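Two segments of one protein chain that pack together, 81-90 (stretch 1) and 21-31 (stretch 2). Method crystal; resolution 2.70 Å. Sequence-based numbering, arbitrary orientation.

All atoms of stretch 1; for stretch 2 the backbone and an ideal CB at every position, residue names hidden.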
# COMPACT_ATOMS: atom_id res chain seq x y z
N GLU A 81 -20.38 -20.35 -17.13
CA GLU A 81 -20.62 -18.99 -16.68
C GLU A 81 -20.39 -18.85 -15.20
O GLU A 81 -20.58 -19.79 -14.43
CB GLU A 81 -22.05 -18.57 -17.01
CG GLU A 81 -22.29 -18.43 -18.50
CD GLU A 81 -21.42 -17.36 -19.13
OE1 GLU A 81 -21.72 -16.15 -18.96
OE2 GLU A 81 -20.42 -17.73 -19.78
N VAL A 82 -19.97 -17.65 -14.80
CA VAL A 82 -19.70 -17.38 -13.39
C VAL A 82 -20.98 -17.50 -12.57
O VAL A 82 -22.05 -17.08 -12.99
CB VAL A 82 -19.12 -15.96 -13.20
CG1 VAL A 82 -18.82 -15.72 -11.72
CG2 VAL A 82 -17.86 -15.80 -14.04
N VAL A 83 -20.84 -18.09 -11.39
CA VAL A 83 -21.97 -18.25 -10.49
C VAL A 83 -21.70 -17.52 -9.17
O VAL A 83 -20.66 -17.74 -8.54
CB VAL A 83 -22.26 -19.74 -10.21
CG1 VAL A 83 -20.96 -20.48 -9.85
CG2 VAL A 83 -23.29 -19.87 -9.09
N PHE A 84 -22.61 -16.66 -8.75
CA PHE A 84 -22.44 -15.93 -7.50
C PHE A 84 -23.30 -16.49 -6.37
O PHE A 84 -24.53 -16.44 -6.43
CB PHE A 84 -22.76 -14.44 -7.69
CG PHE A 84 -21.94 -13.78 -8.76
CD1 PHE A 84 -22.46 -13.59 -10.04
CD2 PHE A 84 -20.61 -13.42 -8.52
CE1 PHE A 84 -21.68 -13.04 -11.04
CE2 PHE A 84 -19.82 -12.87 -9.52
CZ PHE A 84 -20.36 -12.68 -10.78
N PRO A 85 -22.65 -17.03 -5.33
CA PRO A 85 -23.41 -17.57 -4.20
C PRO A 85 -24.06 -16.44 -3.39
O PRO A 85 -23.56 -15.31 -3.40
CB PRO A 85 -22.34 -18.34 -3.41
CG PRO A 85 -21.08 -17.61 -3.73
CD PRO A 85 -21.22 -17.33 -5.20
N LYS A 86 -25.16 -16.73 -2.71
CA LYS A 86 -25.84 -15.71 -1.91
C LYS A 86 -24.96 -15.26 -0.75
O LYS A 86 -24.90 -14.08 -0.42
CB LYS A 86 -27.17 -16.26 -1.36
CG LYS A 86 -28.24 -16.56 -2.41
CD LYS A 86 -28.54 -18.06 -2.53
CE LYS A 86 -29.21 -18.60 -1.27
NZ LYS A 86 -29.51 -20.07 -1.35
N GLU A 87 -24.27 -16.22 -0.13
CA GLU A 87 -23.42 -15.89 0.99
C GLU A 87 -22.15 -15.17 0.54
O GLU A 87 -21.81 -15.14 -0.65
CB GLU A 87 -23.08 -17.16 1.78
CG GLU A 87 -24.29 -17.98 2.33
CD GLU A 87 -25.15 -17.25 3.38
OE1 GLU A 87 -24.60 -16.63 4.33
OE2 GLU A 87 -26.40 -17.33 3.28
N HIS A 88 -21.46 -14.56 1.49
CA HIS A 88 -20.24 -13.85 1.18
C HIS A 88 -19.36 -13.68 2.42
O HIS A 88 -19.85 -13.43 3.52
CB HIS A 88 -20.56 -12.50 0.54
CG HIS A 88 -21.14 -11.49 1.48
ND1 HIS A 88 -20.43 -10.95 2.53
CD2 HIS A 88 -22.35 -10.87 1.49
CE1 HIS A 88 -21.17 -10.04 3.13
NE2 HIS A 88 -22.33 -9.97 2.52
N ILE A 89 -18.05 -13.82 2.22
CA ILE A 89 -17.09 -13.67 3.30
C ILE A 89 -16.70 -12.21 3.49
O ILE A 89 -16.51 -11.48 2.52
CB ILE A 89 -15.80 -14.47 3.02
CG1 ILE A 89 -16.11 -15.97 2.93
CG2 ILE A 89 -14.78 -14.20 4.11
CD1 ILE A 89 -16.67 -16.56 4.20
N GLY A 90 -16.59 -11.80 4.74
CA GLY A 90 -16.18 -10.44 5.04
C GLY A 90 -17.23 -9.38 4.77
O GLY A 90 -18.27 -9.68 4.22
N UNK A 21 -14.26 -24.03 -5.27
CA UNK A 21 -13.31 -23.08 -5.82
C UNK A 21 -14.02 -22.09 -6.73
O UNK A 21 -13.71 -20.89 -6.72
CB UNK A 21 -12.20 -23.81 -6.58
N UNK A 22 -14.98 -22.58 -7.51
CA UNK A 22 -15.73 -21.72 -8.42
C UNK A 22 -16.65 -20.78 -7.65
O UNK A 22 -16.81 -19.61 -8.02
CB UNK A 22 -16.54 -22.56 -9.40
N UNK A 23 -17.26 -21.28 -6.59
CA UNK A 23 -18.16 -20.48 -5.77
C UNK A 23 -17.37 -19.36 -5.13
O UNK A 23 -17.80 -18.21 -5.08
CB UNK A 23 -18.85 -21.33 -4.71
N UNK A 24 -16.19 -19.72 -4.64
CA UNK A 24 -15.32 -18.75 -4.02
C UNK A 24 -14.91 -17.73 -5.09
O UNK A 24 -15.10 -16.53 -4.90
CB UNK A 24 -14.10 -19.43 -3.39
N UNK A 25 -14.39 -18.20 -6.21
CA UNK A 25 -14.01 -17.26 -7.25
C UNK A 25 -15.18 -16.34 -7.59
O UNK A 25 -14.98 -15.16 -7.86
CB UNK A 25 -13.53 -18.01 -8.50
N UNK A 26 -16.40 -16.86 -7.57
CA UNK A 26 -17.54 -16.00 -7.85
C UNK A 26 -17.67 -14.92 -6.78
O UNK A 26 -17.98 -13.76 -7.07
CB UNK A 26 -18.83 -16.82 -7.93
N UNK A 27 -17.43 -15.32 -5.53
CA UNK A 27 -17.47 -14.42 -4.39
C UNK A 27 -16.45 -13.31 -4.59
O UNK A 27 -16.76 -12.13 -4.41
CB UNK A 27 -17.20 -15.17 -3.09
N UNK A 28 -15.24 -13.71 -4.96
CA UNK A 28 -14.12 -12.79 -5.21
C UNK A 28 -14.52 -11.73 -6.23
O UNK A 28 -14.40 -10.54 -5.98
CB UNK A 28 -12.89 -13.56 -5.70
N UNK A 29 -15.00 -12.19 -7.38
CA UNK A 29 -15.44 -11.30 -8.43
C UNK A 29 -16.48 -10.34 -7.86
O UNK A 29 -16.39 -9.12 -8.05
CB UNK A 29 -16.00 -12.09 -9.61
N UNK A 30 -17.46 -10.89 -7.16
CA UNK A 30 -18.53 -10.11 -6.58
C UNK A 30 -17.97 -9.06 -5.65
O UNK A 30 -18.41 -7.91 -5.65
CB UNK A 30 -19.52 -11.01 -5.84
N UNK A 31 -17.00 -9.45 -4.83
CA UNK A 31 -16.41 -8.50 -3.88
C UNK A 31 -15.69 -7.37 -4.59
O UNK A 31 -15.82 -6.20 -4.22
CB UNK A 31 -15.44 -9.22 -2.94

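Stretch 2 is helical throughout, with backbone hydrogen bonds running from position i+4 back to i, and the extended, irregular stretch 1 lies across one of its sides. No hydrogen bond joins the two stretches, so the fit depends mainly on shape and apolar contact.

Position 21 has nothing of stretch 1 within 5.5 Å of its ideal CB, so this surface sets no preference; the residue is L21.

At position 22 the CB points sideways, 4.9 Å from V83 CG1. A small or apolar side chain could lie along the valine, while a long polar one could turn past it. The residue is E22, whose end leads away from stretch 1.

Position 23 also points sideways, its ideal CB 4.4 Å from P85 CG. The proline ring offers an apolar surface but no donor, so an aliphatic residue or the methylene part of a longer polar one would suit. E23 is found; its chain extends from the ring's flank, and P85 CD rests 3.5 Å from the backbone atom E23 O.

Positions 24 and 25 have no atom of stretch 1 near their ideal CB atoms, 24 pointing away and 25 sideways. Stretch 1 decides neither; they are L24 and L25.

Position 26 is the most restrictive. Its CB direction runs straight into stretch 1, where an ideal CB would lie 2.1 Å from V83 O, a clash, and also 3.7 Å from P85 CD. The helical phi/psi of -64/-40 would accept any ordinary residue, so it is the missing space that calls for glycine. G26 lets the backbones approach closely: its CA is 4.9 Å from F84 CA and 3.6 Å from V83 O, while G26 O lies 3.0 Å from F84 CD2, at the edge of the phenyl ring.

At position 27 the CB points sideways, 4.6 Å from P85 CG, with E87, H88 and I89 farther along. A long, flexible, largely apolar chain would suit, methionine best; the aliphatic stem of a longer polar residue could also follow the path, while leucine would cover only the proline end. The residue is M27, which buries the largest area of any residue in this contact. Its CG packs 3.4 Å from P85 CG, and its end comes nearer to stretch 1, bringing M27 CE to 3.3 Å from I89 CG1.

Position 28 points away and is unconstrained here; it is A28.

Position 29 points toward stretch 1, with F84 CE2 3.9 Å and V82 CG1 5.1 Å from its ideal CB, both on the same side of it. These apolar neighbours favour isoleucine, leucine, valine or methionine. In I29, CB meets the ring edge at F84 CE2, 3.8 Å away, and CD1 reaches V82 CG1 at 3.7 Å.

Position 30 also points toward stretch 1, its ideal CB 3.8 Å from F84 CD2, with P85 O beyond. An aliphatic stem suits the ring, and a polar end is possible. K30 supplies both: CB lies 3.8 Å from F84 CD2, and the extended chain carries NZ to 3.6 Å from P85 O.

Position 31 points sideways into space that stretch 1 leaves empty; it is A31.

Stretch 2, residues 21-31: LEELLGMAIKA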
# COMPACT_ATOMS: atom_id res chain seq x y z
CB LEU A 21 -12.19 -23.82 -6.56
CG LEU A 21 -11.02 -22.97 -7.07
CD1 LEU A 21 -11.37 -22.42 -8.44
CD2 LEU A 21 -10.68 -21.84 -6.09
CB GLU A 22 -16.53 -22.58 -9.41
CG GLU A 22 -17.03 -23.89 -8.82
CD GLU A 22 -16.38 -25.12 -9.44
OE1 GLU A 22 -16.68 -25.42 -10.62
OE2 GLU A 22 -15.58 -25.78 -8.75
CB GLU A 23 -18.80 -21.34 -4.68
CG GLU A 23 -20.06 -22.04 -5.13
CD GLU A 23 -20.72 -22.84 -4.02
OE1 GLU A 23 -21.95 -23.05 -4.10
OE2 GLU A 23 -20.01 -23.26 -3.08
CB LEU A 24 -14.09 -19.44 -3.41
CG LEU A 24 -14.38 -20.31 -2.17
CD1 LEU A 24 -13.09 -20.91 -1.65
CD2 LEU A 24 -15.04 -19.46 -1.09
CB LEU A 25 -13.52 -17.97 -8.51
CG LEU A 25 -12.13 -18.61 -8.42
CD1 LEU A 25 -11.91 -19.43 -9.65
CD2 LEU A 25 -11.06 -17.56 -8.28
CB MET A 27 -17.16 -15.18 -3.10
CG MET A 27 -18.31 -16.03 -2.58
SD MET A 27 -18.05 -16.77 -0.92
CE MET A 27 -17.33 -15.38 -0.06
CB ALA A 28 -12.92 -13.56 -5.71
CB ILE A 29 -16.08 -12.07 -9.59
CG1 ILE A 29 -15.07 -13.06 -10.20
CG2 ILE A 29 -16.58 -11.10 -10.64
CD1 ILE A 29 -15.63 -13.91 -11.32
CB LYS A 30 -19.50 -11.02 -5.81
CG LYS A 30 -20.86 -10.41 -5.47
CD LYS A 30 -21.86 -11.49 -5.05
CE LYS A 30 -23.30 -10.93 -4.89
NZ LYS A 30 -24.35 -12.00 -4.71
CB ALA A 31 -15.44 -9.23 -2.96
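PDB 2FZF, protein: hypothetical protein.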